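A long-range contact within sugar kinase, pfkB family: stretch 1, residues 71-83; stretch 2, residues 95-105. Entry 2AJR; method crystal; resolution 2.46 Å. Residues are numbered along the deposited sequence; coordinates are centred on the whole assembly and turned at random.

Stretch 1 71-83: TGFVGGYMGKILV
Stretch 2, residues 95-105: TNFVYVEGETR

Where a strand runs into a helix beside a parallel neighbour, the absence of side chains at glycines lets carbonyls and a carboxylate come close, while a branched valine packs on two rings; this sugar kinase gives a worked example. Strand 73-75 lies parallel to strand 95-100, pairing F73 with V98 and V74 with Y99. V98 N donates to G72 O (2.9 Å), V74 N to V98 O (3.2 Å) and V100 N to V74 O (2.8 Å). V74 (phi/psi -133/158, chi1 m) is the central bump: its CG1 sits over the face of the F97 ring, 3.8 Å from the centroid, and its CG2 over the face of the Y99 ring, 3.6 Å from that centroid, both rings having chi1 m. On the opposite sheet face, F73 (m) lays CD1 3.7 Å from V100 CG1.

Next along the chain, G75 (-161/162) leaves room for a carbonyl: a CB there would lie 2.1 Å from G102 O. T104 (m) points toward stretch 1, with OG1 3.2 Å from V74 CA and 3.6 Å from G79 CA, OG1 accepting from G75 N (2.9 Å) while T104 N donates to G75 O (3.1 Å). G76 takes positive phi (57/-157); the helix that follows runs back at 157° to strand 95-100. E103 (m, m) reaches two backbone amides of the helix, OE2 accepting from Y77 N (3.1 Å) and OE1 from M78 N (3.0 Å). Farther along, V83 (t) places CG2 4.0 Å from F97 CD2 and 3.4 Å from Y99 OH.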

ATOM      1  N   THR A  71     -19.756  11.861  -7.280  1.00 30.82           N
ATOM      2  CA  THR A  71     -19.258  12.938  -6.436  1.00 29.46           C
ATOM      3  C   THR A  71     -18.703  12.451  -5.076  1.00 29.29           C
ATOM      4  O   THR A  71     -18.836  11.278  -4.726  1.00 26.85           O
ATOM      5  CB  THR A  71     -20.339  14.012  -6.216  1.00 28.97           C
ATOM      6  OG1 THR A  71     -19.708  15.198  -5.709  1.00 29.83           O
ATOM      7  CG2 THR A  71     -21.394  13.521  -5.254  1.00 23.34           C
ATOM      8  N   GLY A  72     -18.080  13.378  -4.340  1.00 28.04           N
ATOM      9  CA  GLY A  72     -17.316  13.063  -3.138  1.00 29.04           C
ATOM     10  C   GLY A  72     -16.114  13.982  -2.931  1.00 29.57           C
ATOM     11  O   GLY A  72     -16.067  15.097  -3.454  1.00 30.24           O
ATOM     12  N   PHE A  73     -15.134  13.518  -2.161  1.00 29.31           N
ATOM     13  CA  PHE A  73     -13.903  14.273  -1.965  1.00 29.22           C
ATOM     14  C   PHE A  73     -12.737  13.475  -2.515  1.00 28.41           C
ATOM     15  O   PHE A  73     -12.672  12.284  -2.305  1.00 30.32           O
ATOM     16  CB  PHE A  73     -13.659  14.548  -0.484  1.00 29.43           C
ATOM     17  CG  PHE A  73     -14.764  15.296   0.190  1.00 30.06           C
ATOM     18  CD1 PHE A  73     -14.964  16.643  -0.073  1.00 32.75           C
ATOM     19  CD2 PHE A  73     -15.594  14.666   1.098  1.00 29.19           C
ATOM     20  CE1 PHE A  73     -15.990  17.346   0.545  1.00 28.55           C
ATOM     21  CE2 PHE A  73     -16.625  15.370   1.720  1.00 34.48           C
ATOM     22  CZ  PHE A  73     -16.819  16.713   1.434  1.00 30.23           C
ATOM     23  N   VAL A  74     -11.819  14.130  -3.216  1.00 27.57           N
ATOM     24  CA  VAL A  74     -10.583  13.503  -3.623  1.00 27.62           C
ATOM     25  C   VAL A  74      -9.471  14.455  -3.286  1.00 27.57           C
ATOM     26  O   VAL A  74      -9.703  15.661  -3.154  1.00 27.55           O
ATOM     27  CB  VAL A  74     -10.558  13.208  -5.123  1.00 29.46           C
ATOM     28  CG1 VAL A  74     -11.738  12.323  -5.500  1.00 32.24           C
ATOM     29  CG2 VAL A  74     -10.548  14.512  -5.938  1.00 26.50           C
ATOM     30  N   GLY A  75      -8.255  13.939  -3.154  1.00 28.20           N
ATOM     31  CA  GLY A  75      -7.131  14.837  -2.902  1.00 29.73           C
ATOM     32  C   GLY A  75      -5.771  14.279  -3.204  1.00 29.01           C
ATOM     33  O   GLY A  75      -5.597  13.075  -3.296  1.00 30.08           O
ATOM     34  N   GLY A  76      -4.802  15.175  -3.343  1.00 30.91           N
ATOM     35  CA  GLY A  76      -3.406  14.801  -3.554  1.00 32.50           C
ATOM     36  C   GLY A  76      -3.098  13.925  -4.752  1.00 33.77           C
ATOM     37  O   GLY A  76      -3.850  13.879  -5.722  1.00 35.71           O
ATOM     38  N   TYR A  77      -1.970  13.228  -4.664  1.00 34.90           N
ATOM     39  CA  TYR A  77      -1.504  12.329  -5.715  1.00 36.41           C
ATOM     40  C   TYR A  77      -2.470  11.187  -5.992  1.00 35.47           C
ATOM     41  O   TYR A  77      -2.733  10.851  -7.154  1.00 34.16           O
ATOM     42  CB  TYR A  77      -0.163  11.712  -5.326  1.00 38.09           C
ATOM     43  CG  TYR A  77       0.983  12.682  -5.203  1.00 41.49           C
ATOM     44  CD1 TYR A  77       1.444  13.412  -6.313  1.00 40.31           C
ATOM     45  CD2 TYR A  77       1.636  12.844  -3.983  1.00 43.41           C
ATOM     46  CE1 TYR A  77       2.522  14.283  -6.197  1.00 38.01           C
ATOM     47  CE2 TYR A  77       2.708  13.709  -3.851  1.00 46.38           C
ATOM     48  CZ  TYR A  77       3.150  14.426  -4.958  1.00 45.99           C
ATOM     49  OH  TYR A  77       4.222  15.277  -4.784  1.00 48.99           O
HETATM   50  N   MSE A  78      -2.977  10.577  -4.927  1.00 34.07           N
HETATM   51  CA  MSE A  78      -3.890   9.466  -5.067  1.00 34.92           C
HETATM   52  C   MSE A  78      -5.181   9.957  -5.703  1.00 35.13           C
HETATM   53  O   MSE A  78      -5.790   9.275  -6.540  1.00 34.78           O
HETATM   54  CB  MSE A  78      -4.177   8.846  -3.703  1.00 36.84           C
HETATM   55  CG  MSE A  78      -2.944   8.285  -2.987  1.00 43.65           C
HETATM   56 SE   MSE A  78      -1.970   6.947  -4.033  1.00 57.10          SE
HETATM   57  CE  MSE A  78      -0.522   7.980  -4.787  1.00 38.03           C
ATOM     58  N   GLY A  79      -5.592  11.159  -5.327  1.00 33.44           N
ATOM     59  CA  GLY A  79      -6.781  11.734  -5.912  1.00 33.62           C
ATOM     60  C   GLY A  79      -6.664  11.825  -7.415  1.00 33.46           C
ATOM     61  O   GLY A  79      -7.593  11.461  -8.127  1.00 33.23           O
ATOM     62  N   LYS A  80      -5.519  12.300  -7.897  1.00 33.70           N
ATOM     63  CA  LYS A  80      -5.321  12.484  -9.333  1.00 36.01           C
ATOM     64  C   LYS A  80      -5.417  11.170 -10.078  1.00 35.17           C
ATOM     65  O   LYS A  80      -6.066  11.083 -11.122  1.00 34.50           O
ATOM     66  CB  LYS A  80      -3.960  13.133  -9.643  1.00 37.23           C
ATOM     67  CG  LYS A  80      -3.588  13.077 -11.134  1.00 36.39           C
ATOM     68  CD  LYS A  80      -2.600  14.185 -11.551  1.00 42.54           C
ATOM     69  CE  LYS A  80      -2.187  14.084 -13.044  1.00 45.03           C
ATOM     70  NZ  LYS A  80      -1.857  12.659 -13.491  1.00 51.38           N
ATOM     71  N   ILE A  81      -4.757  10.151  -9.543  1.00 34.30           N
ATOM     72  CA  ILE A  81      -4.820   8.834 -10.123  1.00 33.79           C
ATOM     73  C   ILE A  81      -6.267   8.357 -10.165  1.00 32.99           C
ATOM     74  O   ILE A  81      -6.725   7.858 -11.188  1.00 32.80           O
ATOM     75  CB  ILE A  81      -3.985   7.818  -9.326  1.00 35.54           C
ATOM     76  CG1 ILE A  81      -2.504   8.187  -9.360  1.00 33.09           C
ATOM     77  CG2 ILE A  81      -4.178   6.398  -9.889  1.00 30.57           C
ATOM     78  CD1 ILE A  81      -1.689   7.400  -8.322  1.00 37.43           C
ATOM     79  N   LEU A  82      -6.992   8.514  -9.063  1.00 32.84           N
ATOM     80  CA  LEU A  82      -8.379   8.015  -8.998  1.00 33.17           C
ATOM     81  C   LEU A  82      -9.231   8.614 -10.107  1.00 34.11           C
ATOM     82  O   LEU A  82      -9.909   7.884 -10.828  1.00 35.98           O
ATOM     83  CB  LEU A  82      -9.021   8.313  -7.633  1.00 33.35           C
ATOM     84  CG  LEU A  82     -10.351   7.635  -7.305  1.00 33.51           C
ATOM     85  CD1 LEU A  82     -10.328   7.043  -5.889  1.00 40.06           C
ATOM     86  CD2 LEU A  82     -11.521   8.575  -7.455  1.00 35.25           C
ATOM     87  N   VAL A  83      -9.175   9.936 -10.264  1.00 32.53           N
ATOM     88  CA  VAL A  83     -10.067  10.620 -11.184  1.00 31.12           C
ATOM     89  C   VAL A  83      -9.733  10.207 -12.603  1.00 32.77           C
ATOM     90  O   VAL A  83     -10.633   9.971 -13.419  1.00 31.22           O
ATOM     91  CB  VAL A  83     -10.013  12.174 -11.018  1.00 31.43           C
ATOM     92  CG1 VAL A  83     -10.786  12.880 -12.122  1.00 27.86           C
ATOM     93  CG2 VAL A  83     -10.562  12.574  -9.659  1.00 28.63           C
ATOM     94  N   THR A  95     -17.389  12.902 -13.463  1.00 36.35           N
ATOM     95  CA  THR A  95     -16.910  13.146 -12.118  1.00 35.20           C
ATOM     96  C   THR A  95     -17.247  14.574 -11.717  1.00 34.91           C
ATOM     97  O   THR A  95     -17.277  15.471 -12.561  1.00 34.50           O
ATOM     98  CB  THR A  95     -15.405  12.912 -12.026  1.00 36.63           C
ATOM     99  OG1 THR A  95     -14.714  13.907 -12.781  1.00 31.72           O
ATOM    100  CG2 THR A  95     -15.051  11.494 -12.544  1.00 33.70           C
ATOM    101  N   ASN A  96     -17.522  14.772 -10.432  1.00 33.50           N
ATOM    102  CA  ASN A  96     -17.780  16.105  -9.900  1.00 33.25           C
ATOM    103  C   ASN A  96     -17.360  16.157  -8.426  1.00 31.73           C
ATOM    104  O   ASN A  96     -18.187  16.281  -7.522  1.00 33.61           O
ATOM    105  CB  ASN A  96     -19.260  16.446 -10.081  1.00 34.34           C
ATOM    106  CG  ASN A  96     -19.589  17.860  -9.663  1.00 35.52           C
ATOM    107  OD1 ASN A  96     -18.764  18.770  -9.784  1.00 43.62           O
ATOM    108  ND2 ASN A  96     -20.792  18.051  -9.146  1.00 30.40           N
ATOM    109  N   PHE A  97     -16.069  16.016  -8.203  1.00 29.36           N
ATOM    110  CA  PHE A  97     -15.519  15.837  -6.873  1.00 29.34           C
ATOM    111  C   PHE A  97     -14.987  17.151  -6.330  1.00 29.68           C
ATOM    112  O   PHE A  97     -14.361  17.895  -7.056  1.00 30.95           O
ATOM    113  CB  PHE A  97     -14.331  14.875  -6.931  1.00 30.24           C
ATOM    114  CG  PHE A  97     -14.703  13.463  -7.212  1.00 29.43           C
ATOM    115  CD1 PHE A  97     -15.387  12.721  -6.271  1.00 36.53           C
ATOM    116  CD2 PHE A  97     -14.339  12.859  -8.393  1.00 30.29           C
ATOM    117  CE1 PHE A  97     -15.742  11.404  -6.521  1.00 36.37           C
ATOM    118  CE2 PHE A  97     -14.681  11.536  -8.646  1.00 29.70           C
ATOM    119  CZ  PHE A  97     -15.386  10.811  -7.702  1.00 32.08           C
ATOM    120  N   VAL A  98     -15.170  17.410  -5.046  1.00 29.89           N
ATOM    121  CA  VAL A  98     -14.505  18.535  -4.413  1.00 29.87           C
ATOM    122  C   VAL A  98     -13.086  18.105  -4.059  1.00 31.39           C
ATOM    123  O   VAL A  98     -12.887  17.093  -3.368  1.00 32.63           O
ATOM    124  CB  VAL A  98     -15.237  18.960  -3.147  1.00 31.31           C
ATOM    125  CG1 VAL A  98     -14.364  19.880  -2.302  1.00 26.44           C
ATOM    126  CG2 VAL A  98     -16.543  19.604  -3.523  1.00 31.48           C
ATOM    127  N   TYR A  99     -12.113  18.880  -4.529  1.00 31.90           N
ATOM    128  CA  TYR A  99     -10.705  18.598  -4.316  1.00 33.24           C
ATOM    129  C   TYR A  99     -10.258  19.153  -2.984  1.00 33.83           C
ATOM    130  O   TYR A  99     -10.458  20.324  -2.715  1.00 36.31           O
ATOM    131  CB  TYR A  99      -9.874  19.190  -5.455  1.00 33.71           C
ATOM    132  CG  TYR A  99     -10.030  18.354  -6.697  1.00 37.36           C
ATOM    133  CD1 TYR A  99     -11.178  18.447  -7.471  1.00 32.14           C
ATOM    134  CD2 TYR A  99      -9.061  17.425  -7.068  1.00 39.62           C
ATOM    135  CE1 TYR A  99     -11.358  17.660  -8.579  1.00 37.28           C
ATOM    136  CE2 TYR A  99      -9.232  16.635  -8.201  1.00 40.85           C
ATOM    137  CZ  TYR A  99     -10.391  16.760  -8.941  1.00 36.09           C
ATOM    138  OH  TYR A  99     -10.594  15.999 -10.056  1.00 43.06           O
ATOM    139  N   VAL A 100      -9.658  18.307  -2.160  1.00 33.33           N
ATOM    140  CA  VAL A 100      -9.277  18.680  -0.811  1.00 33.43           C
ATOM    141  C   VAL A 100      -7.763  18.590  -0.665  1.00 34.79           C
ATOM    142  O   VAL A 100      -7.089  18.011  -1.505  1.00 35.96           O
ATOM    143  CB  VAL A 100      -9.996  17.786   0.251  1.00 34.16           C
ATOM    144  CG1 VAL A 100     -11.495  17.957   0.168  1.00 33.31           C
ATOM    145  CG2 VAL A 100      -9.647  16.296   0.082  1.00 28.88           C
ATOM    146  N   GLU A 101      -7.245  19.204   0.391  1.00 38.58           N
ATOM    147  CA  GLU A 101      -5.828  19.144   0.738  1.00 40.57           C
ATOM    148  C   GLU A 101      -5.700  17.811   1.443  1.00 41.82           C
ATOM    149  O   GLU A 101      -6.507  17.495   2.305  1.00 46.66           O
ATOM    150  CB  GLU A 101      -5.477  20.331   1.666  1.00 42.38           C
ATOM    151  CG  GLU A 101      -3.989  20.763   1.753  1.00 42.77           C
ATOM    152  CD  GLU A 101      -3.421  21.308   0.436  1.00 58.20           C
ATOM    153  OE1 GLU A 101      -3.910  22.358  -0.048  1.00 66.46           O
ATOM    154  OE2 GLU A 101      -2.468  20.696  -0.117  1.00 59.31           O
ATOM    155  N   GLY A 102      -4.746  16.978   1.068  1.00 42.56           N
ATOM    156  CA  GLY A 102      -4.635  15.666   1.727  1.00 40.95           C
ATOM    157  C   GLY A 102      -4.873  14.557   0.737  1.00 41.27           C
ATOM    158  O   GLY A 102      -5.447  14.781  -0.316  1.00 43.17           O
ATOM    159  N   GLU A 103      -4.437  13.354   1.083  1.00 39.50           N
ATOM    160  CA  GLU A 103      -4.447  12.240   0.149  1.00 38.92           C
ATOM    161  C   GLU A 103      -5.718  11.396   0.198  1.00 36.03           C
ATOM    162  O   GLU A 103      -6.172  11.003   1.272  1.00 37.24           O
ATOM    163  CB  GLU A 103      -3.241  11.343   0.411  1.00 39.30           C
ATOM    164  CG  GLU A 103      -1.901  12.019   0.106  1.00 44.05           C
ATOM    165  CD  GLU A 103      -1.600  12.165  -1.393  1.00 41.76           C
ATOM    166  OE1 GLU A 103      -2.069  11.319  -2.179  1.00 47.23           O
ATOM    167  OE2 GLU A 103      -0.882  13.120  -1.772  1.00 42.62           O
ATOM    168  N   THR A 104      -6.280  11.117  -0.973  1.00 31.56           N
ATOM    169  CA  THR A 104      -7.272  10.079  -1.090  1.00 31.01           C
ATOM    170  C   THR A 104      -6.636   8.763  -0.632  1.00 32.56           C
ATOM    171  O   THR A 104      -5.508   8.454  -0.990  1.00 33.76           O
ATOM    172  CB  THR A 104      -7.765   9.941  -2.522  1.00 30.65           C
ATOM    173  OG1 THR A 104      -8.537  11.099  -2.869  1.00 28.51           O
ATOM    174  CG2 THR A 104      -8.637   8.672  -2.670  1.00 30.71           C
ATOM    175  N   ARG A 105      -7.352   7.987   0.163  1.00 31.33           N
ATOM    176  CA  ARG A 105      -6.761   6.802   0.757  1.00 32.74           C
ATOM    177  C   ARG A 105      -6.453   5.712  -0.260  1.00 34.38           C
ATOM    178  O   ARG A 105      -7.131   5.581  -1.264  1.00 34.09           O
ATOM    179  CB  ARG A 105      -7.673   6.258   1.848  1.00 32.36           C
ATOM    180  CG  ARG A 105      -8.987   5.656   1.359  1.00 27.06           C
ATOM    181  CD  ARG A 105     -10.057   5.987   2.330  1.00 31.30           C
ATOM    182  NE  ARG A 105     -11.377   5.465   1.989  1.00 36.11           N
ATOM    183  CZ  ARG A 105     -11.940   4.394   2.544  1.00 32.86           C
ATOM    184  NH1 ARG A 105     -11.300   3.687   3.458  1.00 37.40           N
ATOM    185  NH2 ARG A 105     -13.145   4.008   2.160  1.00 35.52           N
TER
HETATM  186  O   HOH W   1      -5.612  17.987  -3.545  1.00 38.44           O